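Local coordinates for protein cysteine desulfurase (PDB 5B89) that probably catalyses the pyridoxal 5'-phosphate-dependent removal of sulfur from L-cysteine, handing it to a sulfur carrier and releasing L-alanine, at residues R64-H68 with T288-G292; L261-T266 with E282-G287; G345-N350 with G388-F394. All coordinates share one frame; numbering follows the deposited sequence.

From the N terminus, the chain first reaches 64-68, the loop between helices 50-62 and 73-93, which waits 220 residues for its partner at 288-292. Nested inside that long loop is interaction 2, where 261-266 meets 282-287 across a short excursion holding the two-stranded hairpin 267-277. Residue 287 runs straight into 288, and interactions 1 and 2 touch through His68 and Gly265; both approach a pyridoxal phosphate held by the second subunit. Interaction 3 follows in series, pairing strands 346-349 and 389-393 of the four-stranded sheet about 37 Å, centre to centre, from interaction 1, beside the active site of its own chain.

Interaction 1 of 3, residues R64-H68 with T288-G292; sequences RANVH and TPNIG. With PLP (pyridoxal-5'-phosphate), chain D.
Thr288 OG1 is held between Asn66 and the cofactor phosphate: it accepts a hydrogen bond from Asn66 ND2 at 3.0 Å and gives one to O1P of the pyridoxal phosphate at 2.7 Å. The bond from Asn66 is nearly straight (166°), and the hydroxyl lies almost in the amide plane of Asn66. Thr288 grips the same phosphate oxygen a second time, since its backbone N also reaches O1P, at 2.9 Å. With OG1 beside its own backbone N (chi1 -57°), both donors of Thr288 converge on one oxygen, while the methyl CG2 turns toward the Asn66 amide and meets OD1 at 3.5 Å. The amide rotation is fixed from its other end, where Asn66 OD1 accepts a bond from Val67 N at 2.8 Å on an in-plane lone pair. Asn66 ND2 has a further acceptor in Ala44 O of the second subunit.

Beside this polar chain lies an apolar patch. Val67 and Ile291 reach toward each other tip to tip, CG1 of Val67 lying 3.8 Å from CD1 of Ile291, and CG2 of Val67 comes up to the ring CD of Pro289 at 4.1 Å. The pyridoxal phosphate is also bonded to Gln213, Ser233, Ser107 and His235 of the second subunit, so Thr288 completes a site made at the dimer interface, as in related fold type I enzymes. The two donors of Thr288 probably help to offset the negative charge of the phosphate.

The loop 64-68 links helices 50-62 and 73-93, and Val67 and Pro289 both rest on Tyr82 of the latter. In the other segment, Asn290 stands at the N-cap of helix 291-307, its OD1 bonded to Gly293 N, and Thr288 lies three residues before the first residue of that helix.

Interaction 2 of 3, residues L261-T266 with E282-G287; sequences LIGGGT and ERFEAG. With PLP (pyridoxal-5'-phosphate), chain D.
A chi1 of 74° at Thr266 turns its OG1 back between the backbone N and the carbonyl carbon and sends the methyl CG2 over to 282-287. The hydroxyl thereby donates to Gly263 O at 2.8 Å, an oxygen that also takes Thr266 N, the closing bond of the type II turn 263-266. The methyl settles among backbone atoms, with CG2 of Thr266 3.5 Å from both Glu282 O and Glu285 O.

At the turn's second residue, Gly264 O receives Gly287 N at 2.8 Å, an almost straight bond (176°) whose donor is tilted out of the carbonyl plane. The methyl of Ala286 points into 261-266, its CB 3.6 Å from Leu261 O and 4.0 Å from Leu261 CB. A water joins the far end, accepting from Leu261 N and donating to Phe284 O. The two loops flank the hairpin of strands 267-271 and 274-277, and Asn105 ND2 of the second subunit bonds Ala286 O. CA of Gly287 comes 3.6 Å from O2P of the pyridoxal phosphate.

One direct backbone bond, a bridging water and carbon-to-carbonyl contacts thus hold the loops together, and the bond from Gly287 N sets the chain just before the phosphate-binding Thr288.

Interaction 3 of 3, residues G345-N350 with G388-F394; sequences GVVSFN and GTVRASF. With ALA (alanine), chain H.
Val390 and Phe349 fit together on one face of the strand pair, the CB of Val390 standing over the phenyl face of Phe349, 3.8 Å from the ring centroid, in a CH-pi contact displaced toward the rim. Phe349 chi1 of 60° folds the ring back across its neighbour strand, bringing CZ to within 3.5 Å of Val390 CG1, while Ala392 CB lies off CE1. Val347 and Phe394 extend this apolar face, which meets Leu327, Leu319 and Thr323 of helix 309-329.

The strands run antiparallel, Val347 with Ala392 and Phe349 with Val390 forming hydrogen-bonded pairs, 346-349 being the outermost strand of the small domain's four-stranded mixed sheet, next to 389-393; Val347 N to Ala392 O measures 2.8 Å.

On the other face, Val346 CG1 presses on the aliphatic stem of Arg391, 3.8 Å from CG. The stem runs out extended and bends at chi3 (71°), delivering the guanidinium edge to the carboxylate of the bound alanine: NH1 reaches alanine O at 2.8 Å and NH2 reaches OXT at 3.1 Å, a two-pronged grip to which Asn185 adds another bond. At the far end, Asn350 ND2 bonds Gly388 O at 3.0 Å.

Interaction 1 of 3, residues R64-H68 with T288-G292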
# COMPACT_ATOMS: atom_id res chain seq x y z
N ARG B 64 -2.08 -18.74 2.91
CA ARG B 64 -2.55 -17.70 2.06
C ARG B 64 -4.05 -17.56 2.04
O ARG B 64 -4.75 -18.45 1.61
CB ARG B 64 -1.97 -17.94 0.65
CG ARG B 64 -2.27 -16.85 -0.35
CD ARG B 64 -1.59 -15.51 -0.11
NE ARG B 64 -1.80 -14.75 -1.32
CZ ARG B 64 -2.75 -13.88 -1.55
NH1 ARG B 64 -2.92 -13.45 -2.77
NH2 ARG B 64 -3.50 -13.41 -0.59
N ALA B 65 -4.53 -16.40 2.46
CA ALA B 65 -5.92 -16.11 2.45
C ALA B 65 -6.13 -14.67 2.81
O ALA B 65 -5.25 -14.07 3.23
CB ALA B 65 -6.64 -16.99 3.47
N ASN B 66 -7.36 -14.22 2.63
CA ASN B 66 -7.78 -12.90 3.00
C ASN B 66 -8.17 -12.94 4.50
O ASN B 66 -8.35 -13.97 5.04
CB ASN B 66 -8.89 -12.34 2.11
CG ASN B 66 -8.77 -10.85 1.92
OD1 ASN B 66 -8.41 -10.15 2.84
ND2 ASN B 66 -9.13 -10.37 0.78
N VAL B 67 -8.29 -11.78 5.11
CA VAL B 67 -8.58 -11.73 6.52
C VAL B 67 -10.03 -11.50 6.81
O VAL B 67 -10.85 -12.07 6.18
CB VAL B 67 -7.67 -10.70 7.20
CG1 VAL B 67 -6.25 -11.18 7.13
CG2 VAL B 67 -7.72 -9.34 6.54
N HIS B 68 -10.33 -10.72 7.81
CA HIS B 68 -11.73 -10.44 8.14
C HIS B 68 -12.55 -11.63 8.58
O HIS B 68 -13.71 -11.70 8.28
CB HIS B 68 -12.44 -9.68 7.03
CG HIS B 68 -11.95 -8.26 6.89
ND1 HIS B 68 -12.28 -7.26 7.78
CD2 HIS B 68 -11.12 -7.70 5.98
CE1 HIS B 68 -11.69 -6.14 7.40
NE2 HIS B 68 -10.97 -6.39 6.32
N THR B 288 -8.65 -4.88 1.04
CA THR B 288 -7.75 -5.85 1.52
C THR B 288 -6.43 -5.25 1.92
O THR B 288 -5.76 -4.62 1.14
CB THR B 288 -7.46 -6.91 0.42
OG1 THR B 288 -8.72 -7.49 -0.01
CG2 THR B 288 -6.51 -7.99 0.82
N PRO B 289 -6.02 -5.38 3.21
CA PRO B 289 -4.72 -4.88 3.59
C PRO B 289 -3.55 -5.51 2.99
O PRO B 289 -3.71 -6.60 2.40
CB PRO B 289 -4.69 -4.99 5.12
CG PRO B 289 -5.93 -5.71 5.44
CD PRO B 289 -6.69 -6.14 4.26
N ASN B 290 -2.34 -4.95 3.15
CA ASN B 290 -1.18 -5.66 2.78
C ASN B 290 -0.83 -6.67 3.85
O ASN B 290 0.05 -6.45 4.71
CB ASN B 290 -0.01 -4.74 2.57
CG ASN B 290 1.15 -5.40 2.02
OD1 ASN B 290 1.18 -6.61 1.83
ND2 ASN B 290 2.26 -4.62 1.73
N ILE B 291 -1.54 -7.81 3.80
CA ILE B 291 -1.42 -8.83 4.83
C ILE B 291 -0.00 -9.34 4.91
O ILE B 291 0.64 -9.45 5.98
CB ILE B 291 -2.40 -9.97 4.55
CG1 ILE B 291 -3.78 -9.41 4.53
CG2 ILE B 291 -2.23 -11.11 5.57
CD1 ILE B 291 -4.75 -10.30 3.77
N GLY B 292 0.63 -9.68 3.78
CA GLY B 292 1.97 -10.15 3.75
C GLY B 292 2.96 -9.15 4.30
O GLY B 292 3.91 -9.52 4.95
N1 PLP D . -14.56 -4.53 -6.12
C2 PLP D . -14.78 -5.80 -6.41
C2A PLP D . -15.74 -6.12 -7.55
C3 PLP D . -14.11 -6.87 -5.66
O3 PLP D . -14.28 -8.18 -5.92
C4 PLP D . -13.15 -6.42 -4.64
C4A PLP D . -12.35 -7.40 -3.78
C5 PLP D . -13.00 -4.98 -4.47
C6 PLP D . -13.67 -4.07 -5.22
C5A PLP D . -12.00 -4.52 -3.44
O4P PLP D . -10.69 -5.20 -3.70
P PLP D . -9.58 -4.92 -2.59
O1P PLP D . -10.12 -5.61 -1.34
O2P PLP D . -9.55 -3.51 -2.36
O3P PLP D . -8.39 -5.59 -3.07

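Interaction 2 of 3, residues L261-T266 with E282-G287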
# COMPACT_ATOMS: atom_id res chain seq x y z
N LEU B 261 -10.09 7.19 3.35
CA LEU B 261 -10.29 6.05 2.45
C LEU B 261 -11.34 5.14 3.07
O LEU B 261 -11.19 4.60 4.20
CB LEU B 261 -9.02 5.26 2.19
CG LEU B 261 -7.81 6.07 1.75
CD1 LEU B 261 -6.57 5.21 1.68
CD2 LEU B 261 -8.04 6.80 0.46
N ILE B 262 -12.46 4.91 2.34
CA ILE B 262 -13.60 4.14 2.83
C ILE B 262 -14.06 3.10 1.85
O ILE B 262 -13.85 3.24 0.64
CB ILE B 262 -14.78 5.03 3.25
CG1 ILE B 262 -15.30 5.84 2.08
CG2 ILE B 262 -14.37 5.87 4.49
CD1 ILE B 262 -16.59 6.62 2.46
N GLY B 263 -14.66 2.01 2.34
CA GLY B 263 -15.12 0.94 1.44
C GLY B 263 -15.11 -0.37 2.11
O GLY B 263 -15.45 -0.48 3.36
N GLY B 264 -14.74 -1.45 1.40
CA GLY B 264 -14.75 -2.77 2.00
C GLY B 264 -13.92 -2.80 3.27
O GLY B 264 -12.86 -2.20 3.37
N GLY B 265 -14.48 -3.44 4.28
CA GLY B 265 -13.88 -3.64 5.59
C GLY B 265 -14.05 -2.45 6.54
O GLY B 265 -13.67 -2.63 7.72
N THR B 266 -14.62 -1.35 6.12
CA THR B 266 -14.74 -0.18 6.93
C THR B 266 -16.13 0.00 7.57
O THR B 266 -16.35 0.98 8.22
CB THR B 266 -14.30 1.12 6.26
OG1 THR B 266 -15.28 1.53 5.29
CG2 THR B 266 -12.95 0.96 5.66
N GLU B 282 -10.31 -0.93 11.97
CA GLU B 282 -10.88 -1.29 10.64
C GLU B 282 -11.59 -0.16 10.01
O GLU B 282 -11.66 -0.10 8.74
CB GLU B 282 -11.83 -2.47 10.79
CG GLU B 282 -11.15 -3.76 11.10
CD GLU B 282 -10.77 -3.94 12.59
OE1 GLU B 282 -11.23 -3.12 13.46
OE2 GLU B 282 -10.04 -4.92 12.90
N ARG B 283 -12.13 0.85 10.75
CA ARG B 283 -12.75 2.02 10.21
C ARG B 283 -11.84 2.73 9.19
O ARG B 283 -12.32 3.44 8.32
CB ARG B 283 -13.09 3.03 11.36
CG ARG B 283 -13.78 4.28 10.96
CD ARG B 283 -14.01 5.30 12.10
NE ARG B 283 -14.89 4.74 13.07
CZ ARG B 283 -15.14 5.36 14.24
NH1 ARG B 283 -14.50 6.50 14.54
NH2 ARG B 283 -15.99 4.83 15.11
N PHE B 284 -10.52 2.60 9.41
CA PHE B 284 -9.51 3.35 8.63
C PHE B 284 -8.88 2.56 7.51
O PHE B 284 -8.07 3.16 6.78
CB PHE B 284 -8.49 3.93 9.64
CG PHE B 284 -9.13 4.80 10.69
CD1 PHE B 284 -9.83 5.87 10.32
CD2 PHE B 284 -9.02 4.52 12.01
CE1 PHE B 284 -10.45 6.66 11.29
CE2 PHE B 284 -9.59 5.36 12.99
CZ PHE B 284 -10.32 6.40 12.60
N GLU B 285 -9.16 1.26 7.41
CA GLU B 285 -8.45 0.39 6.51
C GLU B 285 -9.40 -0.09 5.38
O GLU B 285 -10.11 -1.07 5.58
CB GLU B 285 -7.86 -0.78 7.24
CG GLU B 285 -6.79 -0.39 8.21
CD GLU B 285 -6.06 -1.55 8.86
OE1 GLU B 285 -6.47 -2.80 8.86
OE2 GLU B 285 -4.98 -1.28 9.45
N ALA B 286 -9.33 0.59 4.25
CA ALA B 286 -10.24 0.29 3.17
C ALA B 286 -9.65 -0.79 2.25
O ALA B 286 -8.50 -0.65 1.84
CB ALA B 286 -10.49 1.55 2.40
N GLY B 287 -10.39 -1.85 2.06
CA GLY B 287 -10.00 -2.92 1.13
C GLY B 287 -9.04 -3.87 1.74
O GLY B 287 -8.58 -3.72 2.92
N1 PLP D . -14.56 -4.53 -6.12
C2 PLP D . -14.78 -5.80 -6.41
C2A PLP D . -15.74 -6.12 -7.55
C3 PLP D . -14.11 -6.87 -5.66
O3 PLP D . -14.28 -8.18 -5.92
C4 PLP D . -13.15 -6.42 -4.64
C4A PLP D . -12.35 -7.40 -3.78
C5 PLP D . -13.00 -4.98 -4.47
C6 PLP D . -13.67 -4.07 -5.22
C5A PLP D . -12.00 -4.52 -3.44
O4P PLP D . -10.69 -5.20 -3.70
P PLP D . -9.58 -4.92 -2.59
O1P PLP D . -10.12 -5.61 -1.34
O2P PLP D . -9.55 -3.51 -2.36
O3P PLP D . -8.39 -5.59 -3.07
O HOH W 1 -9.28 5.75 5.94

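Interaction 3 of 3, residues G345-N350 with G388-F394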
# COMPACT_ATOMS: atom_id res chain seq x y z
N GLY B 345 22.29 8.11 12.39
CA GLY B 345 23.16 7.36 11.50
C GLY B 345 23.12 7.76 10.07
O GLY B 345 22.90 6.96 9.22
N VAL B 346 23.31 9.03 9.84
CA VAL B 346 23.24 9.66 8.56
C VAL B 346 24.36 10.69 8.46
O VAL B 346 24.42 11.53 9.31
CB VAL B 346 21.92 10.45 8.40
CG1 VAL B 346 21.84 11.12 7.06
CG2 VAL B 346 20.72 9.52 8.60
N VAL B 347 25.22 10.59 7.44
CA VAL B 347 26.27 11.62 7.23
C VAL B 347 26.17 12.09 5.81
O VAL B 347 26.50 11.34 4.84
CB VAL B 347 27.64 10.99 7.51
CG1 VAL B 347 28.68 12.10 7.27
CG2 VAL B 347 27.74 10.47 8.93
N SER B 348 25.71 13.32 5.60
CA SER B 348 25.71 14.00 4.35
C SER B 348 26.99 14.82 4.28
O SER B 348 27.46 15.39 5.28
CB SER B 348 24.50 15.03 4.21
OG SER B 348 23.35 14.35 3.73
N PHE B 349 27.56 14.84 3.09
CA PHE B 349 28.80 15.52 2.82
C PHE B 349 28.88 15.91 1.36
O PHE B 349 28.06 15.57 0.57
CB PHE B 349 30.01 14.64 3.20
CG PHE B 349 30.10 13.34 2.45
CD1 PHE B 349 29.38 12.27 2.85
CD2 PHE B 349 30.97 13.17 1.40
CE1 PHE B 349 29.44 11.09 2.19
CE2 PHE B 349 31.04 11.99 0.73
CZ PHE B 349 30.29 10.94 1.12
N ASN B 350 29.93 16.66 1.07
CA ASN B 350 30.23 17.05 -0.30
C ASN B 350 31.74 17.13 -0.49
O ASN B 350 32.45 17.37 0.40
CB ASN B 350 29.63 18.41 -0.70
CG ASN B 350 28.25 18.30 -1.29
OD1 ASN B 350 28.00 17.54 -2.17
ND2 ASN B 350 27.37 19.10 -0.80
N GLY B 388 22.69 19.86 -3.35
CA GLY B 388 22.48 18.53 -2.85
C GLY B 388 23.72 18.06 -2.13
O GLY B 388 24.63 18.78 -1.94
N THR B 389 23.68 16.81 -1.70
CA THR B 389 24.77 16.21 -0.97
C THR B 389 24.95 14.75 -1.33
O THR B 389 24.14 14.18 -1.99
CB THR B 389 24.51 16.22 0.58
OG1 THR B 389 23.45 15.34 0.90
CG2 THR B 389 24.15 17.57 1.10
N VAL B 390 26.05 14.21 -0.86
CA VAL B 390 26.32 12.80 -0.91
C VAL B 390 25.89 12.34 0.48
O VAL B 390 26.12 13.03 1.42
CB VAL B 390 27.80 12.44 -1.14
CG1 VAL B 390 27.88 10.96 -1.45
CG2 VAL B 390 28.32 13.22 -2.32
N ARG B 391 25.25 11.20 0.57
CA ARG B 391 24.73 10.74 1.88
C ARG B 391 25.04 9.29 2.12
O ARG B 391 24.58 8.42 1.38
CB ARG B 391 23.19 10.96 2.01
CG ARG B 391 22.57 10.67 3.36
CD ARG B 391 21.06 10.77 3.21
NE ARG B 391 20.51 9.65 2.45
CZ ARG B 391 19.30 9.55 2.01
NH1 ARG B 391 18.44 10.53 2.25
NH2 ARG B 391 18.85 8.51 1.29
N ALA B 392 25.78 9.06 3.18
CA ALA B 392 26.08 7.72 3.65
C ALA B 392 25.22 7.53 4.90
O ALA B 392 25.21 8.35 5.74
CB ALA B 392 27.54 7.56 3.99
N SER B 393 24.48 6.45 4.99
CA SER B 393 23.59 6.21 6.09
C SER B 393 23.67 4.75 6.47
O SER B 393 23.84 3.89 5.65
CB SER B 393 22.17 6.62 5.76
OG SER B 393 21.78 6.00 4.62
N PHE B 394 23.54 4.52 7.75
CA PHE B 394 23.80 3.26 8.37
C PHE B 394 22.70 2.51 9.09
O PHE B 394 21.70 3.06 9.41
CB PHE B 394 24.89 3.50 9.43
CG PHE B 394 26.10 4.28 8.94
CD1 PHE B 394 26.92 3.79 7.97
CD2 PHE B 394 26.43 5.48 9.55
CE1 PHE B 394 28.03 4.52 7.57
CE2 PHE B 394 27.52 6.20 9.14
CZ PHE B 394 28.32 5.71 8.15
N ALA H . 13.24 9.17 3.11
CA ALA H . 14.14 8.43 2.09
C ALA H . 15.28 9.23 1.41
O ALA H . 15.64 10.27 2.01
CB ALA H . 13.41 7.71 0.94
OXT ALA H . 15.96 8.87 0.38
O HOH W 2 20.27 5.46 9.12